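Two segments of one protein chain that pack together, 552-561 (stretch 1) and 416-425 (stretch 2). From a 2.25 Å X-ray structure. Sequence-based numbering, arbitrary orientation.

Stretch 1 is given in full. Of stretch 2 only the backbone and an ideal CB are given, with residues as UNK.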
# COMPACT_ATOMS: atom_id res chain seq x y z
N HIS A 552 11.09 -20.40 7.08
CA HIS A 552 9.85 -19.73 6.70
C HIS A 552 8.94 -19.56 7.86
O HIS A 552 8.40 -18.47 8.07
CB HIS A 552 9.13 -20.45 5.56
CG HIS A 552 9.80 -20.28 4.20
ND1 HIS A 552 9.65 -21.19 3.20
CD2 HIS A 552 10.63 -19.27 3.69
CE1 HIS A 552 10.37 -20.79 2.12
NE2 HIS A 552 10.96 -19.61 2.41
N GLU A 553 8.72 -20.62 8.62
CA GLU A 553 7.74 -20.58 9.72
C GLU A 553 8.19 -19.67 10.85
O GLU A 553 7.39 -18.95 11.47
CB GLU A 553 7.44 -21.99 10.23
CG GLU A 553 6.62 -22.78 9.21
CD GLU A 553 6.47 -24.26 9.51
OE1 GLU A 553 6.78 -24.71 10.64
OE2 GLU A 553 6.02 -25.00 8.60
N LYS A 554 9.48 -19.66 11.12
CA LYS A 554 10.00 -18.78 12.15
C LYS A 554 9.91 -17.33 11.67
O LYS A 554 9.49 -16.43 12.44
CB LYS A 554 11.43 -19.16 12.50
CG LYS A 554 12.06 -18.30 13.58
CD LYS A 554 11.61 -18.69 14.98
CE LYS A 554 12.55 -18.11 16.04
NZ LYS A 554 11.77 -17.71 17.25
N PHE A 555 10.29 -17.09 10.40
CA PHE A 555 10.15 -15.74 9.81
C PHE A 555 8.74 -15.21 9.92
O PHE A 555 8.55 -14.05 10.29
CB PHE A 555 10.62 -15.70 8.36
CG PHE A 555 10.59 -14.33 7.76
CD1 PHE A 555 11.65 -13.48 7.93
CD2 PHE A 555 9.49 -13.88 7.07
CE1 PHE A 555 11.64 -12.22 7.40
CE2 PHE A 555 9.47 -12.62 6.50
CZ PHE A 555 10.54 -11.78 6.71
N LEU A 556 7.75 -16.04 9.62
CA LEU A 556 6.38 -15.60 9.61
C LEU A 556 5.77 -15.49 11.01
O LEU A 556 4.66 -15.00 11.14
CB LEU A 556 5.51 -16.50 8.75
CG LEU A 556 5.89 -16.62 7.28
CD1 LEU A 556 5.26 -17.84 6.65
CD2 LEU A 556 5.51 -15.33 6.55
N SER A 557 6.50 -15.86 12.05
CA SER A 557 5.88 -15.98 13.39
C SER A 557 5.80 -14.65 14.09
O SER A 557 5.06 -14.53 15.02
CB SER A 557 6.65 -16.97 14.30
OG SER A 557 7.98 -16.53 14.57
N TYR A 558 6.52 -13.64 13.62
CA TYR A 558 6.54 -12.33 14.25
C TYR A 558 5.45 -11.39 13.74
O TYR A 558 5.25 -10.30 14.28
CB TYR A 558 7.92 -11.69 14.02
CG TYR A 558 9.05 -12.49 14.63
CD1 TYR A 558 9.41 -12.29 15.95
CD2 TYR A 558 9.69 -13.47 13.93
CE1 TYR A 558 10.42 -13.02 16.53
CE2 TYR A 558 10.70 -14.21 14.50
CZ TYR A 558 11.07 -13.97 15.79
OH TYR A 558 12.06 -14.71 16.39
N GLY A 559 4.74 -11.79 12.69
CA GLY A 559 3.77 -10.90 12.05
C GLY A 559 4.45 -9.80 11.26
O GLY A 559 5.64 -9.88 10.93
N SER A 560 3.71 -8.73 11.03
CA SER A 560 4.09 -7.66 10.11
C SER A 560 5.11 -6.64 10.69
O SER A 560 4.93 -5.44 10.59
CB SER A 560 2.79 -6.98 9.63
OG SER A 560 1.90 -8.00 9.08
N ALA A 561 6.17 -7.14 11.29
CA ALA A 561 7.24 -6.30 11.79
C ALA A 561 8.17 -6.04 10.61
O ALA A 561 8.24 -6.84 9.70
CB ALA A 561 8.03 -6.97 12.92
N UNK A 416 -1.21 -16.63 3.15
CA UNK A 416 -0.44 -17.43 4.06
C UNK A 416 0.22 -16.61 5.14
O UNK A 416 0.17 -16.98 6.32
CB UNK A 416 0.62 -18.22 3.29
N UNK A 417 0.85 -15.51 4.75
CA UNK A 417 1.49 -14.63 5.71
C UNK A 417 0.46 -14.04 6.69
O UNK A 417 0.79 -13.86 7.87
CB UNK A 417 2.24 -13.51 4.98
N UNK A 418 -0.75 -13.73 6.21
CA UNK A 418 -1.79 -13.22 7.11
C UNK A 418 -2.21 -14.28 8.14
O UNK A 418 -2.37 -13.97 9.29
CB UNK A 418 -3.01 -12.76 6.30
N UNK A 419 -2.42 -15.51 7.71
CA UNK A 419 -2.73 -16.59 8.64
C UNK A 419 -1.62 -16.72 9.69
O UNK A 419 -1.90 -16.78 10.90
CB UNK A 419 -2.91 -17.91 7.89
N UNK A 420 -0.36 -16.73 9.26
CA UNK A 420 0.72 -16.84 10.22
C UNK A 420 0.70 -15.66 11.20
O UNK A 420 0.82 -15.88 12.39
CB UNK A 420 2.07 -16.91 9.50
N UNK A 421 0.44 -14.45 10.70
CA UNK A 421 0.38 -13.28 11.59
C UNK A 421 -0.81 -13.30 12.54
O UNK A 421 -0.81 -12.60 13.52
CB UNK A 421 0.33 -12.00 10.76
N UNK A 422 -1.85 -14.06 12.23
CA UNK A 422 -2.92 -14.25 13.18
C UNK A 422 -2.52 -15.22 14.35
O UNK A 422 -3.23 -15.24 15.32
CB UNK A 422 -4.15 -14.78 12.44
N UNK A 423 -1.40 -15.97 14.26
CA UNK A 423 -0.90 -16.86 15.35
C UNK A 423 -0.60 -15.96 16.59
O UNK A 423 -1.13 -16.23 17.68
CB UNK A 423 0.35 -17.63 14.91
N UNK A 424 0.16 -14.87 16.43
CA UNK A 424 0.53 -14.01 17.59
C UNK A 424 0.22 -12.51 17.43
O UNK A 424 1.10 -11.68 17.42
CB UNK A 424 2.03 -14.16 17.86
N UNK A 425 -1.06 -12.16 17.35
CA UNK A 425 -1.37 -10.78 16.96
C UNK A 425 -1.19 -9.72 18.06
O UNK A 425 -1.14 -10.01 19.23
CB UNK A 425 -2.82 -10.73 16.46

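Position 416 lies in a helical turn (phi/psi -60/-46°), with CA-to-CB pointing sideways and no atom of stretch 1 within 5.5 Å of the ideal CB. Stretch 1 sets little constraint here, and many helix-compatible residues would serve. The deposited residue is T416.

At position 417 the CB again points sideways, but its ideal position is 4.1 Å from L556 CD2, and the hydroxyl of S560 lies further along. A side chain with an aliphatic stem would cover the leucine methyl, and a polar end could reach the hydroxyl; Met or Leu would satisfy the first demand, Gln or Glu both. The residue is Q417. Its end comes nearer to stretch 1 than its CB direction suggests. Q417 CG packs 3.7 Å from L556 CD2, while Q417 OE1 lies 3.4 Å from S560 OG in a weak hydrogen bond whose proton has another acceptor within reach. Water 1 lies between the two stretches, its oxygen 2.9 Å from Q417 OE1 and 2.9 Å from L556 O, and can donate to either.

Position 418 points away and position 419 is out of reach, so any residue tolerated by a helix would serve. They hold L418 and V419.

Position 420 faces stretch 1 directly. Its CA is 5.8 Å from L556 CA, and its ideal CB is 3.5 Å from L556 CB, with the leucine branches and the stem of E553 beyond. An apolar or aromatic side chain would suit, such as Leu, Met, Phe or Tyr; a long one could extend along L556 to E553. The residue is Y420, with chi1 at -87°. Y420 CB packs 3.6 Å from L556 CB, and L556 CD1 sits over one face of the ring, 4.1 Å from its centroid and 18° off the normal, a CH-pi contact. The phenol reaches E553, where Y420 OH is 3.5 Å from E553 CG; this hydroxyl is hydrogen-bonded elsewhere in the structure.

At position 421 the CA lies only 4.2 Å from G559 CA, and the ideal CB is 3.8 Å from G559 CA and 4.6 Å from S560 OG. Such a close backbone approach favours a small residue, Ala or Ser, perhaps Gly. S421 is found. Its CB rests against G559, and S421 OG turns back to donate to L418 O at 2.6 Å. Water 2 joins the two serines, its oxygen 2.4 Å from S560 OG and weakly donating to S421 OG at 3.4 Å.

Position 422 is out of reach, so almost any side chain would do; it holds N422. Position 423 points toward stretch 1, but nothing lies within 5.5 Å of its ideal CB, leaving room for a long polar side chain. It is E423; the oxygen of water 3 donates to E553 O at 3.0 Å and weakly to E423 OE1 at 3.4 Å.

Position 424, in the loop after the helix, brings its ideal CB 4.2 Å from S557 O, where a small or polar residue fits. S424 makes just this contact through CB. Position 425 points away; its phi of -77° is compatible with proline, and P425 is found.

Stretch 2, residues 416-425: TQLVYSNESP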
# COMPACT_ATOMS: atom_id res chain seq x y z
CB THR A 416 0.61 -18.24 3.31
OG1 THR A 416 -0.08 -19.00 2.32
CG2 THR A 416 1.34 -19.20 4.24
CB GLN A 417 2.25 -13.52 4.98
CG GLN A 417 3.11 -12.63 5.89
CD GLN A 417 2.43 -11.33 6.37
OE1 GLN A 417 2.54 -10.95 7.55
NE2 GLN A 417 1.79 -10.63 5.46
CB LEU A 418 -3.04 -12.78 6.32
CG LEU A 418 -4.36 -12.46 7.07
CD1 LEU A 418 -4.23 -11.18 7.90
CD2 LEU A 418 -5.49 -12.30 6.06
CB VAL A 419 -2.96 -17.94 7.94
CG1 VAL A 419 -3.09 -19.06 8.98
CG2 VAL A 419 -4.19 -17.85 7.05
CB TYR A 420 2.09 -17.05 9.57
CG TYR A 420 2.39 -18.53 9.30
CD1 TYR A 420 1.87 -19.16 8.22
CD2 TYR A 420 3.18 -19.27 10.15
CE1 TYR A 420 2.13 -20.49 7.97
CE2 TYR A 420 3.43 -20.62 9.95
CZ TYR A 420 2.91 -21.23 8.85
OH TYR A 420 3.17 -22.54 8.55
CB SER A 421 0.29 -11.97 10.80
OG SER A 421 -0.98 -11.91 10.19
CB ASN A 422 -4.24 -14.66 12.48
CG ASN A 422 -4.88 -13.52 11.69
OD1 ASN A 422 -5.61 -13.77 10.71
ND2 ASN A 422 -4.65 -12.29 12.10
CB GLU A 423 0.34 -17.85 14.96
CG GLU A 423 0.10 -19.14 14.04
CD GLU A 423 1.15 -20.38 14.06
OE1 GLU A 423 2.26 -20.43 14.71
OE2 GLU A 423 0.86 -21.46 13.43
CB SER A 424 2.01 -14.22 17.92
OG SER A 424 2.20 -15.50 18.52
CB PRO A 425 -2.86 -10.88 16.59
CG PRO A 425 -3.38 -11.92 17.54
CD PRO A 425 -2.26 -12.91 17.77
O HOH W 1 3.50 -13.02 9.33
O HOH W 2 -0.31 -8.88 8.69
O HOH W 3 5.26 -20.16 13.24
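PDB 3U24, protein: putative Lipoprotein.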